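PDB 1Z6O: ferritin light chain from Trichoplusia ni, which stores iron in soluble, non-toxic form as part of a secreted cage of 12 light and 12 heavy chains, where light chains probably help nucleate the ferrihydrite core. Local coordinates for residues Y142-A147 with Y162-F167; I91-K96 with D156-Q161; G29-G32 with V37-E40; Y44-L49 with D104-M109; E50-Y55 with E82-T87. All coordinates share one frame; numbering follows the deposited sequence.

Contact 1. Residues Y142-A147 with Y162-F167. With FE (Fe (III) ion), chain Y; CA (calcium ion), chain Z.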
# COMPACT_ATOMS: atom_id res chain seq x y z
N TYR A 142 25.04 9.25 51.17
CA TYR A 142 26.24 9.82 51.80
C TYR A 142 26.95 10.82 50.87
O TYR A 142 27.30 11.92 51.27
CB TYR A 142 27.18 8.68 52.18
CG TYR A 142 28.47 9.14 52.81
CD1 TYR A 142 28.49 9.59 54.13
CD2 TYR A 142 29.66 9.14 52.10
CE1 TYR A 142 29.67 10.02 54.73
CE2 TYR A 142 30.85 9.57 52.68
CZ TYR A 142 30.85 10.01 54.00
OH TYR A 142 32.02 10.43 54.58
N ILE A 143 27.17 10.43 49.62
CA ILE A 143 27.83 11.32 48.67
C ILE A 143 26.98 12.56 48.42
O ILE A 143 27.49 13.68 48.31
CB ILE A 143 28.11 10.59 47.34
CG1 ILE A 143 29.01 9.38 47.61
CG2 ILE A 143 28.80 11.53 46.33
CD1 ILE A 143 29.18 8.48 46.37
N HIS A 144 25.67 12.36 48.34
CA HIS A 144 24.73 13.45 48.11
C HIS A 144 24.83 14.46 49.27
O HIS A 144 24.88 15.67 49.06
CB HIS A 144 23.31 12.87 48.02
CG HIS A 144 22.26 13.87 47.64
ND1 HIS A 144 21.76 14.80 48.53
CD2 HIS A 144 21.58 14.06 46.48
CE1 HIS A 144 20.82 15.52 47.93
NE2 HIS A 144 20.69 15.08 46.68
N ARG A 145 24.87 13.95 50.50
CA ARG A 145 24.98 14.81 51.68
C ARG A 145 26.34 15.54 51.70
O ARG A 145 26.45 16.71 52.09
CB ARG A 145 24.82 13.96 52.95
CG ARG A 145 24.72 14.81 54.20
CD ARG A 145 24.47 14.01 55.48
NE ARG A 145 24.38 14.95 56.58
CZ ARG A 145 23.58 14.82 57.63
NH1 ARG A 145 22.79 13.76 57.75
NH2 ARG A 145 23.57 15.77 58.55
N GLU A 146 27.39 14.84 51.29
CA GLU A 146 28.72 15.43 51.24
C GLU A 146 28.74 16.57 50.20
O GLU A 146 29.42 17.57 50.38
CB GLU A 146 29.73 14.35 50.86
CG GLU A 146 31.18 14.78 50.85
CD GLU A 146 31.68 15.21 52.23
OE1 GLU A 146 31.21 14.66 53.25
OE2 GLU A 146 32.57 16.10 52.26
N ALA A 147 27.98 16.42 49.12
CA ALA A 147 27.94 17.43 48.07
C ALA A 147 27.11 18.67 48.37
O ALA A 147 27.36 19.74 47.82
CB ALA A 147 27.41 16.80 46.76
N TYR A 162 22.87 14.45 39.58
CA TYR A 162 23.33 13.24 38.89
C TYR A 162 22.96 12.01 39.74
O TYR A 162 22.41 11.02 39.23
CB TYR A 162 24.85 13.30 38.69
CG TYR A 162 25.48 12.00 38.22
CD1 TYR A 162 25.10 11.40 37.02
CD2 TYR A 162 26.49 11.39 38.96
CE1 TYR A 162 25.72 10.21 36.57
CE2 TYR A 162 27.11 10.22 38.52
CZ TYR A 162 26.72 9.64 37.33
OH TYR A 162 27.34 8.48 36.92
N LEU A 163 23.25 12.06 41.04
CA LEU A 163 22.91 10.94 41.92
C LEU A 163 21.39 10.74 42.00
O LEU A 163 20.90 9.61 41.95
CB LEU A 163 23.47 11.16 43.33
CG LEU A 163 25.00 11.12 43.44
CD1 LEU A 163 25.43 11.61 44.82
CD2 LEU A 163 25.50 9.68 43.18
N GLU A 164 20.65 11.84 42.12
CA GLU A 164 19.19 11.76 42.21
C GLU A 164 18.59 11.08 40.99
O GLU A 164 17.75 10.19 41.12
CB GLU A 164 18.59 13.17 42.35
CG GLU A 164 18.84 13.79 43.74
CD GLU A 164 18.50 15.28 43.82
OE1 GLU A 164 17.91 15.84 42.87
OE2 GLU A 164 18.82 15.89 44.86
N GLU A 165 19.03 11.51 39.81
CA GLU A 165 18.50 10.99 38.56
C GLU A 165 18.96 9.59 38.15
O GLU A 165 18.17 8.77 37.71
CB GLU A 165 18.86 11.95 37.42
CG GLU A 165 18.21 13.32 37.50
CD GLU A 165 16.77 13.29 37.02
OE1 GLU A 165 16.46 12.41 36.19
OE2 GLU A 165 15.97 14.15 37.45
N GLU A 166 20.25 9.33 38.29
CA GLU A 166 20.81 8.07 37.83
C GLU A 166 20.91 6.94 38.83
O GLU A 166 21.10 5.79 38.44
CB GLU A 166 22.20 8.32 37.23
CG GLU A 166 22.19 9.32 36.10
CD GLU A 166 21.28 8.89 34.96
OE1 GLU A 166 21.41 7.74 34.49
OE2 GLU A 166 20.42 9.70 34.55
N PHE A 167 20.80 7.25 40.12
CA PHE A 167 20.93 6.20 41.12
C PHE A 167 19.80 6.11 42.13
O PHE A 167 19.16 5.07 42.28
CB PHE A 167 22.24 6.39 41.90
CG PHE A 167 23.47 6.25 41.05
CD1 PHE A 167 23.95 7.33 40.31
CD2 PHE A 167 24.10 5.01 40.93
CE1 PHE A 167 25.04 7.18 39.43
CE2 PHE A 167 25.19 4.85 40.05
CZ PHE A 167 25.65 5.94 39.31
FE FE Y . 14.28 14.70 36.17
CA CA Z . 16.44 16.93 41.56
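His-144 and Glu-164 join two neighbouring, nearly antiparallel helices of the ferritin four-helix bundle. The axes of 142-147 and 162-167 run at 159° to each other and are 10.5 Å apart at closest approach. The contact is buried and rests on one polar pair and a small apolar contact.

The polar pair is a His-carboxylate hydrogen bond. His-144 NE2 donates to Glu-164 OE2 at 2.7 Å, and the bond is almost straight at 173°. The oxygen lies in the ring plane, and ring and carboxylate are nearly coplanar. The bond reaches OE2 from its anti side. The chain of Glu-164 is extended beyond CG, and this carries the carboxylate back toward the histidine. The other oxygen is given to metal: Glu-164 OE1 binds the calcium ion at 2.2 Å. His-144 is thus a second-shell residue that probably helps fix the rotation of a calcium ligand. Its ND1 is hydrogen-bonded to His-155 of a second light-chain subunit. A leucine in its place would probably leave Glu-164 OE2 without its donor and let the carboxylate turn at the calcium ion.

Glu-164 and Gln-161 of three light chains meet at this calcium. Glu-165 binds the iron ion through OE2 together with its counterparts on the same two neighbouring subunits.

The apolar contact centres on one methyl group. Leu-163 CD1 touches Ile-143 CG2 at 3.7 Å, the two side chains crossing at about a right angle. The same CD1 also lies 3.6 Å from the backbone N of His-144.

Contact 2. Residues I91-K96 with D156-Q161. With CA (calcium ion), chain Z.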
# COMPACT_ATOMS: atom_id res chain seq x y z
N ILE A 91 32.72 6.46 35.98
CA ILE A 91 34.06 6.81 35.53
C ILE A 91 33.96 7.97 34.54
O ILE A 91 34.75 8.92 34.60
CB ILE A 91 34.76 5.60 34.84
CG1 ILE A 91 35.15 4.56 35.91
CG2 ILE A 91 36.01 6.08 34.06
CD1 ILE A 91 35.59 3.21 35.31
N LYS A 92 33.00 7.91 33.63
CA LYS A 92 32.82 8.99 32.66
C LYS A 92 32.39 10.28 33.35
O LYS A 92 32.79 11.37 32.92
CB LYS A 92 31.80 8.60 31.59
CG LYS A 92 32.34 7.52 30.61
CD LYS A 92 31.27 7.11 29.61
CE LYS A 92 31.86 6.15 28.56
NZ LYS A 92 30.80 5.64 27.63
N HIS A 93 31.60 10.19 34.41
CA HIS A 93 31.17 11.40 35.10
C HIS A 93 32.35 12.05 35.83
O HIS A 93 32.49 13.28 35.85
CB HIS A 93 30.05 11.11 36.12
CG HIS A 93 29.25 12.33 36.46
ND1 HIS A 93 28.16 12.73 35.72
CD2 HIS A 93 29.44 13.29 37.40
CE1 HIS A 93 27.71 13.88 36.19
NE2 HIS A 93 28.47 14.24 37.21
N VAL A 94 33.19 11.23 36.45
CA VAL A 94 34.38 11.69 37.16
C VAL A 94 35.25 12.51 36.18
O VAL A 94 35.73 13.61 36.50
CB VAL A 94 35.20 10.47 37.70
CG1 VAL A 94 36.64 10.88 38.05
CG2 VAL A 94 34.50 9.89 38.94
N THR A 95 35.46 11.98 34.97
CA THR A 95 36.28 12.70 33.99
C THR A 95 35.54 13.88 33.38
O THR A 95 36.17 14.88 33.00
CB THR A 95 36.79 11.77 32.87
OG1 THR A 95 35.68 11.16 32.20
CG2 THR A 95 37.69 10.69 33.46
N LYS A 96 34.22 13.79 33.27
CA LYS A 96 33.45 14.91 32.73
C LYS A 96 33.65 16.14 33.63
O LYS A 96 33.73 17.27 33.14
CB LYS A 96 31.95 14.57 32.69
CG LYS A 96 31.09 15.77 32.26
CD LYS A 96 29.67 15.36 31.83
CE LYS A 96 28.86 14.82 32.98
NZ LYS A 96 27.48 14.45 32.53
N ASP A 156 27.79 21.29 45.56
CA ASP A 156 27.82 20.82 44.18
C ASP A 156 26.51 20.14 43.80
O ASP A 156 26.34 18.92 43.93
CB ASP A 156 28.99 19.86 43.96
CG ASP A 156 29.35 19.76 42.49
OD1 ASP A 156 28.46 19.40 41.69
OD2 ASP A 156 30.51 20.05 42.13
N PRO A 157 25.54 20.94 43.34
CA PRO A 157 24.24 20.38 42.96
C PRO A 157 24.28 19.58 41.67
O PRO A 157 23.32 18.88 41.35
CB PRO A 157 23.34 21.61 42.89
CG PRO A 157 24.28 22.71 42.49
CD PRO A 157 25.55 22.41 43.27
N GLU A 158 25.38 19.66 40.92
CA GLU A 158 25.49 18.88 39.69
C GLU A 158 25.65 17.41 40.11
O GLU A 158 24.99 16.53 39.57
CB GLU A 158 26.69 19.33 38.84
CG GLU A 158 26.67 18.78 37.40
CD GLU A 158 27.09 17.31 37.28
OE1 GLU A 158 26.53 16.61 36.40
OE2 GLU A 158 27.98 16.84 38.04
N ILE A 159 26.52 17.16 41.08
CA ILE A 159 26.70 15.80 41.59
C ILE A 159 25.40 15.34 42.26
O ILE A 159 24.98 14.19 42.10
CB ILE A 159 27.85 15.71 42.64
CG1 ILE A 159 29.20 15.99 41.97
CG2 ILE A 159 27.84 14.33 43.31
CD1 ILE A 159 29.54 15.03 40.80
N ALA A 160 24.76 16.23 43.01
CA ALA A 160 23.51 15.86 43.68
C ALA A 160 22.43 15.44 42.68
O ALA A 160 21.78 14.40 42.86
CB ALA A 160 23.00 17.03 44.54
N GLN A 161 22.23 16.23 41.62
CA GLN A 161 21.20 15.91 40.62
C GLN A 161 21.58 14.64 39.86
O GLN A 161 20.71 13.84 39.51
CB GLN A 161 21.02 17.09 39.65
CG GLN A 161 20.19 16.75 38.39
CD GLN A 161 18.66 16.70 38.61
OE1 GLN A 161 18.15 16.57 39.74
NE2 GLN A 161 17.93 16.79 37.51
CA CA Z . 16.44 16.93 41.56
O HOH W 1 25.76 16.46 33.95
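His-93 and Ile-159 are the closest backbone pair here, and their CA atoms are still 9.0 Å apart. Segment 91-96 is the last part of helix 70-96. Segment 156-161 holds the start of helix 157-190, with Asp-156 at its N-cap. Asp-156 OD1 accepts from Ile-159 N at 3.0 Å and more weakly from Glu-158 N.

Side chains bridge the gap. His-93 and Glu-158 come from opposite directions and meet in a His-carboxylate hydrogen bond. His-93 NE2 donates to Glu-158 OE2 at 2.8 Å, with an angle of 156°. The bond uses the syn lone pair of OE2. Ring and carboxylate are only 15° from coplanar. With CG anti to the backbone N (chi1 -159°), the His-93 ring reaches across to the other helix.

The pair joins two helices of the ferritin bundle near the end where light chains meet round the calcium ion. Gln-161, one turn further on, binds that ion through OE1.

Ile-159 CD1 packs at the edge of the His-93 ring, 3.8 Å from CD2. Tyr-162 stacks on the ring. An alanine in place of His-93 would probably leave Glu-158 OE2 without its histidine donor and open a gap beside Ile-159 CD1. Arg-97 also forms a salt bridge with OE2, and this probably favours the charged carboxylate. On the other oxygen, a water donates to Glu-158 OE1 at 2.6 Å and accepts from Lys-96 NZ at 3.0 Å. Lys-96 NZ also makes a salt bridge with Glu-173 of a neighbouring light-chain subunit.

Contact 3. Residues G29-G32 with V37-E40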
# COMPACT_ATOMS: atom_id res chain seq x y z
N GLY A 29 33.24 25.10 40.20
CA GLY A 29 32.62 24.92 41.50
C GLY A 29 33.65 24.32 42.47
O GLY A 29 33.30 23.68 43.45
N GLU A 30 34.93 24.53 42.19
CA GLU A 30 35.99 23.95 43.04
C GLU A 30 35.84 22.43 43.26
O GLU A 30 36.16 21.89 44.34
CB GLU A 30 36.03 24.66 44.39
CG GLU A 30 36.44 26.13 44.27
CD GLU A 30 36.48 26.83 45.61
OE1 GLU A 30 35.44 26.83 46.31
OE2 GLU A 30 37.55 27.37 45.97
N TYR A 31 35.35 21.73 42.24
CA TYR A 31 35.17 20.29 42.32
C TYR A 31 36.52 19.64 42.65
O TYR A 31 37.51 19.88 41.96
CB TYR A 31 34.69 19.75 40.97
CG TYR A 31 34.41 18.27 40.97
CD1 TYR A 31 33.23 17.77 41.50
CD2 TYR A 31 35.34 17.38 40.44
CE1 TYR A 31 32.97 16.41 41.51
CE2 TYR A 31 35.09 16.00 40.45
CZ TYR A 31 33.90 15.53 40.98
OH TYR A 31 33.64 14.19 41.01
N GLY A 32 36.55 18.82 43.69
CA GLY A 32 37.79 18.16 44.05
C GLY A 32 38.69 18.95 45.00
O GLY A 32 39.60 18.38 45.58
N VAL A 37 33.70 14.85 48.06
CA VAL A 37 32.81 14.41 46.99
C VAL A 37 33.54 13.77 45.82
O VAL A 37 33.13 12.71 45.35
CB VAL A 37 31.89 15.55 46.48
CG1 VAL A 37 32.70 16.61 45.78
CG2 VAL A 37 30.86 14.98 45.51
N ALA A 38 34.63 14.38 45.36
CA ALA A 38 35.34 13.83 44.21
C ALA A 38 35.92 12.45 44.47
O ALA A 38 35.79 11.54 43.64
CB ALA A 38 36.44 14.80 43.76
N THR A 39 36.55 12.26 45.63
CA THR A 39 37.12 10.95 45.92
C THR A 39 36.02 9.94 46.21
O THR A 39 36.15 8.76 45.86
CB THR A 39 38.12 11.00 47.11
OG1 THR A 39 37.48 11.60 48.23
CG2 THR A 39 39.35 11.83 46.74
N GLU A 40 34.93 10.37 46.84
CA GLU A 40 33.83 9.44 47.11
C GLU A 40 33.20 8.93 45.81
O GLU A 40 32.79 7.78 45.72
CB GLU A 40 32.74 10.10 47.97
CG GLU A 40 33.17 10.30 49.42
CD GLU A 40 33.44 8.98 50.14
OE1 GLU A 40 34.35 8.96 51.00
OE2 GLU A 40 32.75 7.97 49.86
O HOH W 2 35.69 12.58 41.03
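Tyr-31 lays its ring against Ala-38 in the first turn of helix 37-61. The methyl group makes an off-centre CH-pi contact: Ala-38 CB is 4.2 Å from the ring centroid and 29° off the ring normal. Its closest ring carbons are CE2 and CZ, so it sits near the hydroxyl end. Tyr-31 CG is anti to the backbone N (chi1 -177°), which swings the ring out of the loop and over the helix start. Val-37 lies on the same side of the ring plane, its CG1 4.3 Å from Tyr-31 CE1.

One water links the hydroxyl to the helix backbone. Tyr-31 OH donates to it at 2.6 Å, and the water donates to Ala-38 O at 2.8 Å. This probably helps hold the outer end of the ring.

Gly-32 completes the contact, its CA 3.6 Å from Ala-38 CB. Its phi is 88°, and a side chain there would press on the preceding carbonyl oxygen.

The contact folds the loop leading out of the N-terminal region back onto the beginning of the ferritin bundle. Tyr-31 and Val-37 both rest on Ile-159 of helix 157-190, and Val-37 also packs on Ile-143 and Ala-147 of helix 122-148.

Contact 4. Residues Y44-L49 with D104-M109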
# COMPACT_ATOMS: atom_id res chain seq x y z
N TYR A 44 32.86 5.14 44.57
CA TYR A 44 31.53 4.61 44.25
C TYR A 44 31.62 3.79 42.95
O TYR A 44 30.93 2.78 42.81
CB TYR A 44 30.53 5.77 44.09
CG TYR A 44 29.06 5.37 44.22
CD1 TYR A 44 28.66 4.40 45.15
CD2 TYR A 44 28.08 6.01 43.46
CE1 TYR A 44 27.29 4.10 45.34
CE2 TYR A 44 26.72 5.71 43.63
CZ TYR A 44 26.34 4.76 44.57
OH TYR A 44 24.99 4.49 44.75
N ALA A 45 32.46 4.21 42.01
CA ALA A 45 32.64 3.44 40.78
C ALA A 45 33.27 2.10 41.17
O ALA A 45 32.92 1.05 40.65
CB ALA A 45 33.57 4.18 39.80
N LYS A 46 34.22 2.16 42.10
CA LYS A 46 34.91 0.96 42.56
C LYS A 46 33.95 -0.01 43.25
O LYS A 46 34.06 -1.23 43.08
CB LYS A 46 36.04 1.37 43.51
CG LYS A 46 36.80 0.21 44.13
CD LYS A 46 37.86 0.74 45.09
CE LYS A 46 38.39 -0.35 46.00
NZ LYS A 46 39.41 0.19 46.93
N LEU A 47 33.02 0.52 44.04
CA LEU A 47 32.05 -0.34 44.72
C LEU A 47 31.15 -1.03 43.68
O LEU A 47 30.87 -2.23 43.80
CB LEU A 47 31.19 0.48 45.69
CG LEU A 47 30.10 -0.27 46.48
CD1 LEU A 47 30.71 -1.41 47.30
CD2 LEU A 47 29.37 0.73 47.39
N HIS A 48 30.71 -0.29 42.66
CA HIS A 48 29.87 -0.91 41.63
C HIS A 48 30.65 -1.97 40.87
O HIS A 48 30.12 -3.01 40.52
CB HIS A 48 29.35 0.13 40.62
CG HIS A 48 28.15 0.89 41.11
ND1 HIS A 48 28.24 2.00 41.91
CD2 HIS A 48 26.82 0.68 40.91
CE1 HIS A 48 27.03 2.45 42.19
NE2 HIS A 48 26.15 1.66 41.59
N LEU A 49 31.93 -1.70 40.62
CA LEU A 49 32.76 -2.66 39.88
C LEU A 49 32.87 -3.97 40.66
O LEU A 49 32.68 -5.06 40.11
CB LEU A 49 34.15 -2.05 39.65
CG LEU A 49 35.20 -2.94 38.98
CD1 LEU A 49 34.69 -3.44 37.61
CD2 LEU A 49 36.50 -2.13 38.81
N ASP A 104 42.08 2.72 43.18
CA ASP A 104 42.42 2.28 44.52
C ASP A 104 41.91 3.29 45.55
O ASP A 104 42.35 3.29 46.70
CB ASP A 104 43.94 2.13 44.67
CG ASP A 104 44.32 1.05 45.68
OD1 ASP A 104 43.50 0.75 46.59
OD2 ASP A 104 45.44 0.50 45.58
N GLN A 105 40.98 4.14 45.15
CA GLN A 105 40.44 5.14 46.07
C GLN A 105 39.48 4.51 47.05
O GLN A 105 38.60 3.74 46.66
CB GLN A 105 39.73 6.25 45.29
CG GLN A 105 39.19 7.36 46.18
CD GLN A 105 40.29 8.03 46.99
OE1 GLN A 105 41.24 8.57 46.42
NE2 GLN A 105 40.18 8.00 48.32
N HIS A 106 39.62 4.83 48.32
CA HIS A 106 38.74 4.27 49.33
C HIS A 106 37.72 5.30 49.79
O HIS A 106 37.94 6.50 49.69
CB HIS A 106 39.55 3.78 50.53
CG HIS A 106 40.48 2.66 50.19
ND1 HIS A 106 40.04 1.42 49.78
CD2 HIS A 106 41.84 2.60 50.16
CE1 HIS A 106 41.07 0.65 49.50
NE2 HIS A 106 42.18 1.34 49.72
N SER A 107 36.59 4.80 50.27
CA SER A 107 35.52 5.66 50.77
C SER A 107 35.82 5.97 52.23
O SER A 107 36.49 5.19 52.91
CB SER A 107 34.18 4.93 50.69
OG SER A 107 33.17 5.67 51.33
N THR A 108 35.31 7.09 52.73
CA THR A 108 35.51 7.44 54.13
C THR A 108 34.34 6.88 54.92
O THR A 108 34.42 6.73 56.13
CB THR A 108 35.52 8.96 54.36
OG1 THR A 108 34.26 9.50 53.97
CG2 THR A 108 36.62 9.62 53.55
N MET A 109 33.25 6.57 54.22
CA MET A 109 32.08 6.04 54.90
C MET A 109 32.44 4.74 55.59
O MET A 109 32.84 3.76 54.95
CB MET A 109 30.93 5.81 53.93
CG MET A 109 29.60 5.62 54.63
SD MET A 109 28.27 5.24 53.48
CE MET A 109 28.92 3.83 52.83
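Lys-46 brings its amino group unusually close to the ring of His-106. Lys-46 NZ lies 3.1 Å from His-106 CE1 and 3.2 Å from His-106 ND1. It approaches the ring obliquely. The charge of the histidine is not known. Asp-104 supplies an opposite charge nearby, with OD1 4.1 Å from Lys-46 NZ, too long for a salt bridge.

The lysine is fully stretched. CG is anti to the backbone N (chi1 177°), and the later torsions are also near 180°, so the chain runs straight from the helix to the loop. On the way, Lys-46 CD passes 3.5 Å from the backbone oxygen of Gln-105. Its outer aliphatic part thus lies against the loop backbone.

The loop is braced from within. Gln-105 NE2 donates to His-106 O at 3.0 Å, almost straight at 174° and on a lone pair of the carbonyl. The Asp-104 backbone oxygen lies against one face of the His-106 ring, toward its rim. Further on, Ser-107 OG accepts from Met-109 N in an ST turn.

This is a surface contact. It lays the long connection between helix 70-96 and helix 122-148 along the outside of helix 37-61. Such a long crossing between the second and third bundle helices is a hallmark of ferritins. The Glu-40 carboxylate of helix 37-61 is hydrogen-bonded to Ser-107 OG and Thr-108 N, and Thr-108 is also bonded to Tyr-142 of helix 122-148.

Contact 5. Residues E50-Y55 with E82-T87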
# COMPACT_ATOMS: atom_id res chain seq x y z
N GLU A 50 33.18 -3.87 41.95
CA GLU A 50 33.30 -5.05 42.79
C GLU A 50 31.97 -5.79 42.87
O GLU A 50 31.93 -7.02 42.75
CB GLU A 50 33.76 -4.65 44.21
CG GLU A 50 35.14 -3.99 44.20
CD GLU A 50 35.52 -3.32 45.52
OE1 GLU A 50 34.61 -2.95 46.30
OE2 GLU A 50 36.73 -3.15 45.76
N ARG A 51 30.89 -5.06 43.09
CA ARG A 51 29.59 -5.73 43.18
C ARG A 51 29.18 -6.36 41.85
O ARG A 51 28.52 -7.40 41.86
CB ARG A 51 28.49 -4.77 43.65
CG ARG A 51 28.62 -4.34 45.10
CD ARG A 51 28.66 -5.54 46.06
NE ARG A 51 28.73 -5.08 47.44
CZ ARG A 51 29.32 -5.75 48.43
NH1 ARG A 51 29.91 -6.91 48.19
NH2 ARG A 51 29.34 -5.24 49.65
N SER A 52 29.55 -5.75 40.71
CA SER A 52 29.16 -6.36 39.44
C SER A 52 29.71 -7.77 39.35
O SER A 52 29.02 -8.69 38.92
CB SER A 52 29.61 -5.53 38.21
OG SER A 52 31.01 -5.58 38.01
N TYR A 53 30.96 -7.96 39.76
CA TYR A 53 31.56 -9.29 39.72
C TYR A 53 31.01 -10.21 40.83
O TYR A 53 30.90 -11.42 40.61
CB TYR A 53 33.10 -9.19 39.72
CG TYR A 53 33.62 -8.95 38.31
CD1 TYR A 53 34.19 -7.73 37.94
CD2 TYR A 53 33.52 -9.95 37.35
CE1 TYR A 53 34.63 -7.51 36.62
CE2 TYR A 53 33.95 -9.75 36.04
CZ TYR A 53 34.51 -8.53 35.68
OH TYR A 53 34.95 -8.38 34.39
N ASP A 54 30.64 -9.67 41.99
CA ASP A 54 30.03 -10.51 43.03
C ASP A 54 28.70 -11.07 42.49
O ASP A 54 28.39 -12.25 42.63
CB ASP A 54 29.69 -9.71 44.31
CG ASP A 54 30.92 -9.30 45.11
OD1 ASP A 54 31.94 -10.00 45.02
OD2 ASP A 54 30.84 -8.29 45.84
N TYR A 55 27.90 -10.20 41.89
CA TYR A 55 26.61 -10.62 41.34
C TYR A 55 26.80 -11.62 40.20
O TYR A 55 26.00 -12.54 40.02
CB TYR A 55 25.83 -9.40 40.81
CG TYR A 55 25.41 -8.43 41.91
CD1 TYR A 55 25.33 -7.06 41.65
CD2 TYR A 55 25.05 -8.88 43.19
CE1 TYR A 55 24.91 -6.16 42.64
CE2 TYR A 55 24.63 -7.99 44.18
CZ TYR A 55 24.56 -6.63 43.89
OH TYR A 55 24.12 -5.72 44.84
N GLU A 82 23.84 -4.30 35.29
CA GLU A 82 23.55 -2.91 35.66
C GLU A 82 24.71 -2.28 36.42
O GLU A 82 25.05 -1.13 36.17
CB GLU A 82 22.27 -2.84 36.51
CG GLU A 82 21.06 -3.37 35.73
CD GLU A 82 19.74 -3.33 36.51
OE1 GLU A 82 19.73 -3.68 37.71
OE2 GLU A 82 18.72 -2.96 35.89
N ALA A 83 25.31 -3.02 37.34
CA ALA A 83 26.43 -2.49 38.11
C ALA A 83 27.66 -2.26 37.21
O ALA A 83 28.42 -1.32 37.42
CB ALA A 83 26.77 -3.44 39.27
N TRP A 84 27.84 -3.12 36.21
CA TRP A 84 28.97 -2.96 35.28
C TRP A 84 28.75 -1.67 34.47
O TRP A 84 29.65 -0.84 34.31
CB TRP A 84 29.06 -4.16 34.33
CG TRP A 84 30.08 -4.00 33.23
CD1 TRP A 84 29.84 -3.75 31.91
CD2 TRP A 84 31.51 -4.08 33.37
NE1 TRP A 84 31.03 -3.67 31.21
CE2 TRP A 84 32.07 -3.87 32.08
CE3 TRP A 84 32.37 -4.31 34.46
CZ2 TRP A 84 33.45 -3.88 31.86
CZ3 TRP A 84 33.75 -4.33 34.23
CH2 TRP A 84 34.27 -4.12 32.93
N SER A 85 27.54 -1.51 33.97
CA SER A 85 27.21 -0.32 33.19
C SER A 85 27.36 0.96 34.03
O SER A 85 27.85 1.98 33.54
CB SER A 85 25.77 -0.46 32.66
OG SER A 85 25.37 0.71 32.00
N LYS A 86 26.96 0.91 35.30
CA LYS A 86 27.09 2.08 36.18
C LYS A 86 28.55 2.39 36.48
O LYS A 86 28.91 3.55 36.67
CB LYS A 86 26.36 1.85 37.51
CG LYS A 86 24.82 1.89 37.40
CD LYS A 86 24.33 3.22 36.85
CE LYS A 86 22.80 3.26 36.76
NZ LYS A 86 22.26 4.53 36.18
N THR A 87 29.38 1.36 36.54
CA THR A 87 30.81 1.57 36.79
C THR A 87 31.37 2.47 35.69
O THR A 87 32.06 3.46 35.97
CB THR A 87 31.59 0.23 36.76
OG1 THR A 87 31.14 -0.61 37.83
CG2 THR A 87 33.10 0.48 36.95
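Ser-52 and Ala-83 are the closest CA pair, 4.9 Å apart, between the nearly antiparallel helical segments 50-55 and 82-87, whose axes are 8.0 Å apart at closest approach and cross at -161°. Small side chains allow this close approach. Ser-52 CB rests on Ala-83 CB at 3.7 Å. It also lies 3.6 Å from the backbone N of Trp-84, so the serine sits directly against the opposite helix.

Ser-52 OG lies between the backbone N and the carbonyl carbon (chi1 71°). From there it bonds to Leu-49 O in its own helix, which satisfies the buried hydroxyl. The same oxygen comes to the edge of the indole, 4.0 Å from Trp-84 CE3.

Beyond the serine, Tyr-53 and Trp-84 lie side by side and point the same way. Tyr-53 CE1 meets Trp-84 CZ3 at 4.1 Å. Their polar atoms look to a ferritin heavy chain: Tyr-53 OH bonds to Ser-36 and Trp-84 NE1 to Ser-65 of that chain, whose Arg-68 makes a cation-pi contact with the indole.

Thr-87 OG1 turns back on its own helix and donates to Ala-83 O at 2.8 Å.

The contact joins helix 37-61 to helix 70-96, which form the first antiparallel pair of the ferritin bundle. Toward the other bundle helices, Tyr-55 OH bonds to Thr-132 of helix 122-148, and Lys-86 to the backbone O of Glu-166 in helix 157-190.

All five contacts lie within or against one four-helix bundle. Along the chain, contact 3 closes first, at the start of helix 37-61. Contact 5 is nested inside the loop closed by contact 4. Contacts 1 and 2 cross, and both use helix 157-190. Contacts 1, 2 and 3 cluster at one end, their centres 9 to 12 Å apart. Contact 4 lies about 12 Å from contact 5, centre to centre. Contacts 3 and 5 are the most separated, with centres about 23 Å apart. Contacts 1 and 2 share the calcium site where three light chains meet; contacts 2, 4 and 5 also touch a heavy chain, so the bundle serves both kinds of interface.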